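BepC protein (Bartonella tribocorum, PDB 4WGJ) probably transfers AMP from ATP to threonine or tyrosine side chains of target proteins, through the Fic domain held by this chain. Local coordinates at residues Y103-F107 against I193-Y198; V145-E150 against N163-M167. The contacts are given in a common frame with arbitrary orientation. Residue numbers count along the deposited sequence, not the author numbering.

Contact 1 of 2, residues Y103-F107 against I193-Y198. With ANP (phosphoaminophosphonic acid-adenylate ester), chain B.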
loop_
_atom_site.group_PDB
_atom_site.type_symbol
_atom_site.label_atom_id
_atom_site.label_comp_id
_atom_site.label_asym_id
_atom_site.label_seq_id
_atom_site.Cartn_x
_atom_site.Cartn_y
_atom_site.Cartn_z
ATOM N N TYR A 103 4.281 18.796 2.394
ATOM C CA TYR A 103 4.608 18.242 3.712
ATOM C C TYR A 103 6.099 18.005 3.878
ATOM O O TYR A 103 6.814 17.803 2.900
ATOM C CB TYR A 103 3.839 16.938 3.956
ATOM C CG TYR A 103 2.380 17.202 4.178
ATOM C CD1 TYR A 103 1.903 17.538 5.439
ATOM C CD2 TYR A 103 1.478 17.161 3.123
ATOM C CE1 TYR A 103 0.560 17.812 5.644
ATOM C CE2 TYR A 103 0.138 17.427 3.318
ATOM C CZ TYR A 103 -0.316 17.750 4.580
ATOM O OH TYR A 103 -1.650 18.015 4.778
ATOM N N GLU A 104 6.558 18.023 5.125
ATOM C CA GLU A 104 7.986 17.949 5.429
ATOM C C GLU A 104 8.528 16.525 5.510
ATOM O O GLU A 104 9.645 16.266 5.068
ATOM C CB GLU A 104 8.283 18.670 6.747
ATOM C CG GLU A 104 8.157 20.185 6.664
ATOM C CD GLU A 104 8.364 20.868 8.007
ATOM O OE1 GLU A 104 8.450 20.162 9.037
ATOM O OE2 GLU A 104 8.442 22.116 8.032
ATOM N N ALA A 105 7.744 15.607 6.074
ATOM C CA ALA A 105 8.237 14.255 6.331
ATOM C C ALA A 105 8.116 13.365 5.102
ATOM O O ALA A 105 7.023 13.208 4.550
ATOM C CB ALA A 105 7.493 13.634 7.507
ATOM N N PRO A 106 9.243 12.775 4.667
ATOM C CA PRO A 106 9.220 11.874 3.513
ATOM C C PRO A 106 8.814 10.463 3.893
ATOM O O PRO A 106 8.867 10.080 5.065
ATOM C CB PRO A 106 10.673 11.886 3.032
ATOM C CG PRO A 106 11.457 12.095 4.293
ATOM C CD PRO A 106 10.610 12.980 5.184
ATOM N N PHE A 107 8.431 9.676 2.897
ATOM C CA PHE A 107 8.315 8.239 3.096
ATOM C C PHE A 107 9.718 7.646 3.250
ATOM O O PHE A 107 10.708 8.372 3.186
ATOM C CB PHE A 107 7.565 7.595 1.928
ATOM C CG PHE A 107 6.152 8.085 1.775
ATOM C CD1 PHE A 107 5.161 7.664 2.655
ATOM C CD2 PHE A 107 5.809 8.952 0.747
ATOM C CE1 PHE A 107 3.851 8.104 2.512
ATOM C CE2 PHE A 107 4.506 9.400 0.601
ATOM C CZ PHE A 107 3.522 8.971 1.485
ATOM N N ILE A 193 -1.822 11.259 7.610
ATOM C CA ILE A 193 -1.042 12.480 7.807
ATOM C C ILE A 193 -0.741 12.716 9.288
ATOM O O ILE A 193 0.398 13.020 9.662
ATOM C CB ILE A 193 -1.774 13.697 7.209
ATOM C CG1 ILE A 193 -1.780 13.604 5.680
ATOM C CG2 ILE A 193 -1.130 15.016 7.675
ATOM C CD1 ILE A 193 -2.543 14.745 5.001
ATOM N N GLU A 194 -1.743 12.565 10.149
ATOM C CA GLU A 194 -1.509 12.766 11.576
ATOM C C GLU A 194 -0.421 11.825 12.093
ATOM O O GLU A 194 0.438 12.229 12.879
ATOM C CB GLU A 194 -2.803 12.574 12.381
ATOM C CG GLU A 194 -3.780 13.720 12.230
ATOM C CD GLU A 194 -3.341 14.968 12.995
ATOM O OE1 GLU A 194 -2.619 14.843 14.010
ATOM O OE2 GLU A 194 -3.721 16.074 12.579
ATOM N N ALA A 195 -0.456 10.578 11.649
ATOM C CA ALA A 195 0.531 9.596 12.087
ATOM C C ALA A 195 1.914 9.929 11.568
ATOM O O ALA A 195 2.878 9.992 12.335
ATOM C CB ALA A 195 0.133 8.200 11.632
ATOM N N MET A 196 2.025 10.134 10.262
ATOM C CA MET A 196 3.351 10.189 9.658
ATOM C C MET A 196 3.964 11.583 9.702
ATOM O O MET A 196 5.175 11.730 9.889
ATOM C CB MET A 196 3.298 9.698 8.216
ATOM C CG MET A 196 4.677 9.580 7.601
ATOM S SD MET A 196 4.609 8.881 5.952
ATOM C CE MET A 196 5.526 10.143 5.069
ATOM N N GLN A 197 3.135 12.606 9.517
ATOM C CA GLN A 197 3.645 13.979 9.513
ATOM C C GLN A 197 3.751 14.574 10.907
ATOM O O GLN A 197 4.648 15.391 11.175
ATOM C CB GLN A 197 2.763 14.893 8.646
ATOM C CG GLN A 197 2.705 14.501 7.181
ATOM C CD GLN A 197 4.051 14.532 6.504
ATOM O OE1 GLN A 197 4.897 15.381 6.812
ATOM N NE2 GLN A 197 4.270 13.594 5.580
ATOM N N TYR A 198 2.839 14.185 11.790
ATOM C CA TYR A 198 2.717 14.884 13.067
ATOM C C TYR A 198 2.937 14.011 14.302
ATOM O O TYR A 198 2.910 14.507 15.428
ATOM C CB TYR A 198 1.350 15.564 13.130
ATOM C CG TYR A 198 1.163 16.536 11.987
ATOM C CD1 TYR A 198 2.143 17.478 11.694
ATOM C CD2 TYR A 198 0.035 16.485 11.175
ATOM C CE1 TYR A 198 1.995 18.361 10.643
ATOM C CE2 TYR A 198 -0.114 17.365 10.110
ATOM C CZ TYR A 198 0.868 18.302 9.856
ATOM O OH TYR A 198 0.734 19.191 8.807
HETATM P PG ANP B . -5.378 5.708 -2.597
HETATM O O1G ANP B . -6.485 4.694 -3.076
HETATM O O2G ANP B . -6.019 7.065 -2.504
HETATM O O3G ANP B . -4.864 5.254 -1.183
HETATM P PB ANP B . -2.930 4.735 -3.997
HETATM O O1B ANP B . -3.507 3.381 -3.738
HETATM O O2B ANP B . -2.401 4.886 -5.454
HETATM N N3B ANP B . -4.110 5.911 -3.737
HETATM P PA ANP B . -0.598 6.087 -3.202
HETATM O O1A ANP B . -1.118 7.308 -3.875
HETATM O O2A ANP B . 0.717 5.534 -3.737
HETATM O O3A ANP B . -1.680 4.928 -3.063
HETATM O "O5'" ANP B . -0.435 6.421 -1.658
HETATM C "C5'" ANP B . -1.564 6.986 -0.949
HETATM C "C4'" ANP B . -1.384 6.853 0.542
HETATM O "O4'" ANP B . -0.553 7.939 1.033
HETATM C "C3'" ANP B . -2.698 6.923 1.329
HETATM O "O3'" ANP B . -2.758 5.959 2.376
HETATM C "C2'" ANP B . -2.692 8.356 1.869
HETATM O "O2'" ANP B . -3.470 8.510 3.051
HETATM C "C1'" ANP B . -1.202 8.549 2.132
HETATM N N9 ANP B . -0.808 9.953 2.225
HETATM C C8 ANP B . -1.288 10.998 1.477
HETATM N N7 ANP B . -0.773 12.162 1.793
HETATM C C5 ANP B . 0.108 11.865 2.823
HETATM C C6 ANP B . 0.967 12.666 3.602
HETATM N N6 ANP B . 1.089 13.986 3.448
HETATM N N1 ANP B . 1.709 12.053 4.552
HETATM C C2 ANP B . 1.586 10.733 4.712
HETATM N N3 ANP B . 0.811 9.878 4.041
HETATM C C4 ANP B . 0.094 10.509 3.105
HETATM O O HOH W 1 4.747 18.398 7.487
#

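Contact 2 of 2, residues V145-E150 against N163-M167. With ANP (phosphoaminophosphonic acid-adenylate ester), chain B; GLY (glycine), chain D.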
loop_
_atom_site.group_PDB
_atom_site.type_symbol
_atom_site.label_atom_id
_atom_site.label_comp_id
_atom_site.label_asym_id
_atom_site.label_seq_id
_atom_site.Cartn_x
_atom_site.Cartn_y
_atom_site.Cartn_z
ATOM N N VAL A 145 0.814 -1.933 12.336
ATOM C CA VAL A 145 1.284 -2.587 11.115
ATOM C C VAL A 145 1.003 -1.691 9.911
ATOM O O VAL A 145 1.844 -1.502 9.024
ATOM C CB VAL A 145 0.603 -3.964 10.907
ATOM C CG1 VAL A 145 0.898 -4.504 9.515
ATOM C CG2 VAL A 145 1.090 -4.943 11.947
ATOM N N PHE A 146 -0.188 -1.118 9.891
ATOM C CA PHE A 146 -0.591 -0.296 8.754
ATOM C C PHE A 146 0.259 0.963 8.665
ATOM O O PHE A 146 0.646 1.382 7.570
ATOM C CB PHE A 146 -2.064 0.075 8.875
ATOM C CG PHE A 146 -2.608 0.796 7.685
ATOM C CD1 PHE A 146 -2.734 0.144 6.461
ATOM C CD2 PHE A 146 -3.022 2.111 7.790
ATOM C CE1 PHE A 146 -3.256 0.802 5.355
ATOM C CE2 PHE A 146 -3.534 2.784 6.692
ATOM C CZ PHE A 146 -3.666 2.135 5.474
ATOM N N MET A 147 0.514 1.589 9.813
ATOM C CA MET A 147 1.372 2.772 9.817
ATOM C C MET A 147 2.776 2.442 9.318
ATOM O O MET A 147 3.417 3.278 8.655
ATOM C CB MET A 147 1.426 3.399 11.217
ATOM C CG MET A 147 0.097 4.072 11.598
ATOM S SD MET A 147 0.154 4.954 13.162
ATOM C CE MET A 147 0.200 3.580 14.317
ATOM N N ALA A 148 3.258 1.237 9.630
ATOM C CA ALA A 148 4.575 0.821 9.142
ATOM C C ALA A 148 4.549 0.656 7.622
ATOM O O ALA A 148 5.472 1.089 6.932
ATOM C CB ALA A 148 5.029 -0.470 9.805
ATOM N N LEU A 149 3.504 0.017 7.103
ATOM C CA LEU A 149 3.350 -0.116 5.657
ATOM C C LEU A 149 3.272 1.239 4.973
ATOM O O LEU A 149 3.867 1.451 3.911
ATOM C CB LEU A 149 2.092 -0.927 5.322
ATOM C CG LEU A 149 2.174 -2.426 5.635
ATOM C CD1 LEU A 149 0.781 -3.052 5.556
ATOM C CD2 LEU A 149 3.122 -3.142 4.669
ATOM N N GLU A 150 2.512 2.146 5.577
ATOM C CA GLU A 150 2.261 3.460 4.984
ATOM C C GLU A 150 3.561 4.263 4.939
ATOM O O GLU A 150 3.831 4.968 3.959
ATOM C CB GLU A 150 1.171 4.213 5.765
ATOM C CG GLU A 150 -0.258 3.791 5.391
ATOM C CD GLU A 150 -0.636 4.170 3.965
ATOM O OE1 GLU A 150 -0.479 5.357 3.598
ATOM O OE2 GLU A 150 -1.081 3.283 3.204
ATOM N N ASN A 163 -1.698 -1.664 0.569
ATOM C CA ASN A 163 -1.584 -1.737 2.018
ATOM C C ASN A 163 -2.922 -2.084 2.675
ATOM O O ASN A 163 -2.982 -2.850 3.645
ATOM C CB ASN A 163 -1.075 -0.404 2.574
ATOM C CG ASN A 163 0.387 -0.159 2.276
ATOM O OD1 ASN A 163 1.120 -1.077 1.912
ATOM N ND2 ASN A 163 0.828 1.094 2.453
ATOM N N ARG A 164 -3.999 -1.480 2.182
ATOM C CA ARG A 164 -5.317 -1.785 2.742
ATOM C C ARG A 164 -5.694 -3.251 2.495
ATOM O O ARG A 164 -6.215 -3.922 3.392
ATOM C CB ARG A 164 -6.369 -0.827 2.182
ATOM C CG ARG A 164 -6.094 0.603 2.660
ATOM C CD ARG A 164 -7.267 1.546 2.496
ATOM N NE ARG A 164 -7.628 1.768 1.108
ATOM C CZ ARG A 164 -7.069 2.686 0.315
ATOM N NH1 ARG A 164 -6.098 3.480 0.770
ATOM N NH2 ARG A 164 -7.491 2.807 -0.938
ATOM N N MET A 165 -5.400 -3.770 1.310
ATOM C CA MET A 165 -5.670 -5.187 1.064
ATOM C C MET A 165 -4.803 -6.090 1.954
ATOM O O MET A 165 -5.270 -7.111 2.461
ATOM C CB MET A 165 -5.454 -5.528 -0.416
ATOM C CG MET A 165 -5.656 -6.998 -0.738
ATOM S SD MET A 165 -7.356 -7.564 -0.410
ATOM C CE MET A 165 -8.259 -6.539 -1.556
ATOM N N PHE A 166 -3.537 -5.718 2.142
ATOM C CA PHE A 166 -2.681 -6.449 3.074
ATOM C C PHE A 166 -3.369 -6.578 4.441
ATOM O O PHE A 166 -3.353 -7.644 5.066
ATOM C CB PHE A 166 -1.336 -5.731 3.200
ATOM C CG PHE A 166 -0.283 -6.478 3.991
ATOM C CD1 PHE A 166 -0.263 -6.429 5.382
ATOM C CD2 PHE A 166 0.744 -7.146 3.336
ATOM C CE1 PHE A 166 0.734 -7.070 6.105
ATOM C CE2 PHE A 166 1.746 -7.797 4.049
ATOM C CZ PHE A 166 1.750 -7.754 5.435
ATOM N N MET A 167 -3.989 -5.493 4.892
ATOM C CA MET A 167 -4.668 -5.509 6.186
ATOM C C MET A 167 -5.925 -6.379 6.165
ATOM O O MET A 167 -6.222 -7.059 7.146
ATOM C CB MET A 167 -5.034 -4.091 6.628
ATOM C CG MET A 167 -3.826 -3.145 6.780
ATOM S SD MET A 167 -2.458 -3.828 7.722
ATOM C CE MET A 167 -3.203 -4.127 9.328
HETATM P PG ANP B . -5.378 5.708 -2.597
HETATM O O1G ANP B . -6.485 4.694 -3.076
HETATM O O2G ANP B . -6.019 7.065 -2.504
HETATM O O3G ANP B . -4.864 5.254 -1.183
HETATM P PB ANP B . -2.930 4.735 -3.997
HETATM O O1B ANP B . -3.507 3.381 -3.738
HETATM O O2B ANP B . -2.401 4.886 -5.454
HETATM N N3B ANP B . -4.110 5.911 -3.737
HETATM P PA ANP B . -0.598 6.087 -3.202
HETATM O O1A ANP B . -1.118 7.308 -3.875
HETATM O O2A ANP B . 0.717 5.534 -3.737
HETATM O O3A ANP B . -1.680 4.928 -3.063
HETATM O "O5'" ANP B . -0.435 6.421 -1.658
HETATM C "C5'" ANP B . -1.564 6.986 -0.949
HETATM C "C4'" ANP B . -1.384 6.853 0.542
HETATM O "O4'" ANP B . -0.553 7.939 1.033
HETATM C "C3'" ANP B . -2.698 6.923 1.329
HETATM O "O3'" ANP B . -2.758 5.959 2.376
HETATM C "C2'" ANP B . -2.692 8.356 1.869
HETATM O "O2'" ANP B . -3.470 8.510 3.051
HETATM C "C1'" ANP B . -1.202 8.549 2.132
HETATM N N9 ANP B . -0.808 9.953 2.225
HETATM C C8 ANP B . -1.288 10.998 1.477
HETATM N N7 ANP B . -0.773 12.162 1.793
HETATM C C5 ANP B . 0.108 11.865 2.823
HETATM C C6 ANP B . 0.967 12.666 3.602
HETATM N N6 ANP B . 1.089 13.986 3.448
HETATM N N1 ANP B . 1.709 12.053 4.552
HETATM C C2 ANP B . 1.586 10.733 4.712
HETATM N N3 ANP B . 0.811 9.878 4.041
HETATM C C4 ANP B . 0.094 10.509 3.105
HETATM N N GLY D . -9.127 6.313 0.063
HETATM C CA GLY D . -10.356 5.566 0.260
HETATM C C GLY D . -10.251 4.602 1.425
HETATM O O GLY D . -11.181 3.857 1.741
HETATM O OXT GLY D . -9.217 4.545 2.088
HETATM O O HOH W 2 -4.226 3.989 2.681
#

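Contact 1 of 2, residues Y103-F107 against I193-Y198
Adenine recognition in the Fic domain illustrates how a single side-chain amide can read backbone and base at once. Here residues 193-198 of helix 185-198 meet residues 103-107, part of the loop between strand 92-93 and helix 111-126, lining one end of the nucleotide pocket. Ile193 comes first: its CG1 lies 3.6 Å from ANP C6, while its CD1 touches Tyr103 OH at 3.4 Å. The Tyr103 ring offers a face to the exocyclic amine, with Tyr103 CD2 3.2 Å from ANP N6. One helical turn on, Met196 reaches the other end of 103-107. Its CE sits over the face of the Phe107 ring, 3.9 Å from the ring centroid, a CH-pi contact, and lies 3.3 Å from Pro106 O; Met196 SD lies obliquely 4.3 Å from the same centroid, making the pair Met-aromatic too. Met196 SD to ANP C2 (3.8 Å) and Phe107 CZ to ANP N3 (3.8 Å) carry this apolar patch up to the base, and Phe107 also stacks on His153. Gln197 OE1 accepts from Ala105 N (2.9 Å), and its NE2 donates to Ala105 O (3.0 Å), so the amide pairs with the loop much as a neighbouring strand would. That pairing sets which end of the amide faces the base, and NE2 donates again, to ANP N1 at 3.2 Å. Tyr198 closes the series at the edge of the Tyr103 ring, its OH 3.5 Å from Tyr103 CE1. A water accepts from Glu104 N (3.0 Å) and donates to Gln197 OE1 (3.1 Å).

Contact 2 of 2, residues V145-E150 against N163-M167
Leu149 packs its CD1 against the Phe166 ring, 3.5 Å from CD1 of that residue, and also meets Met167 SD at 4.0 Å. Val145, one turn earlier, extends the apolar seam with CG1 3.9 Å from Met167 SD. Phe146 overlaps Met167 as well, Phe146 CD1 to Met167 CG 3.5 Å, with the sulfur at the edge of its ring, and Phe146 CE1 comes to Asn163 CB at 3.7 Å. The axes of the two segments approach to 10.1 Å at 154°, nearly antiparallel, and Leu62 of helix 59-70 packs on Leu149, Asn163 and Phe166.

Toward the nucleotide the seam turns polar. Asn163 ND2 donates to Glu150 OE2 (3.0 Å), while Glu150 OE1 accepts from the ribose hydroxyl ANP O3' at 2.7 Å. Arg164 grips the gamma phosphate with both terminal nitrogens, NH1 to ANP O3G at 2.9 Å and NH2 to ANP O1G at 3.0 Å. A water links Glu150 OE2 (3.3 Å) with Arg164 NH1 (2.7 Å). Hydrophobic packing thus continues into ligand binding across one helix pair, the helix-loop-helix core of the Fic fold, whose connecting loop and following helix carry the HPFxxGNGRxxR Fic motif, which ends at Arg164.

How the contacts relate
The two contacts hold different parts of one ligand: contact 1 lines the adenine, whereas contact 2 supplies partners for the ribose and gamma phosphate. Lys157, Gly158, Gly160 and Arg161 hydrogen-bond the same nucleotide. Along the chain, both segments of contact 2 fall between those of contact 1, so helix 185-198, which follows the core helices in sequence, comes back to the base. Although their centres are 16 Å apart, the contacts touch directly: Phe107 CD1 lies 3.3 Å from Glu150 O, and Ala195 CB 3.6 Å from Met147 SD. A buried helix pair and a more exposed helix-loop pair thus build one pocket together.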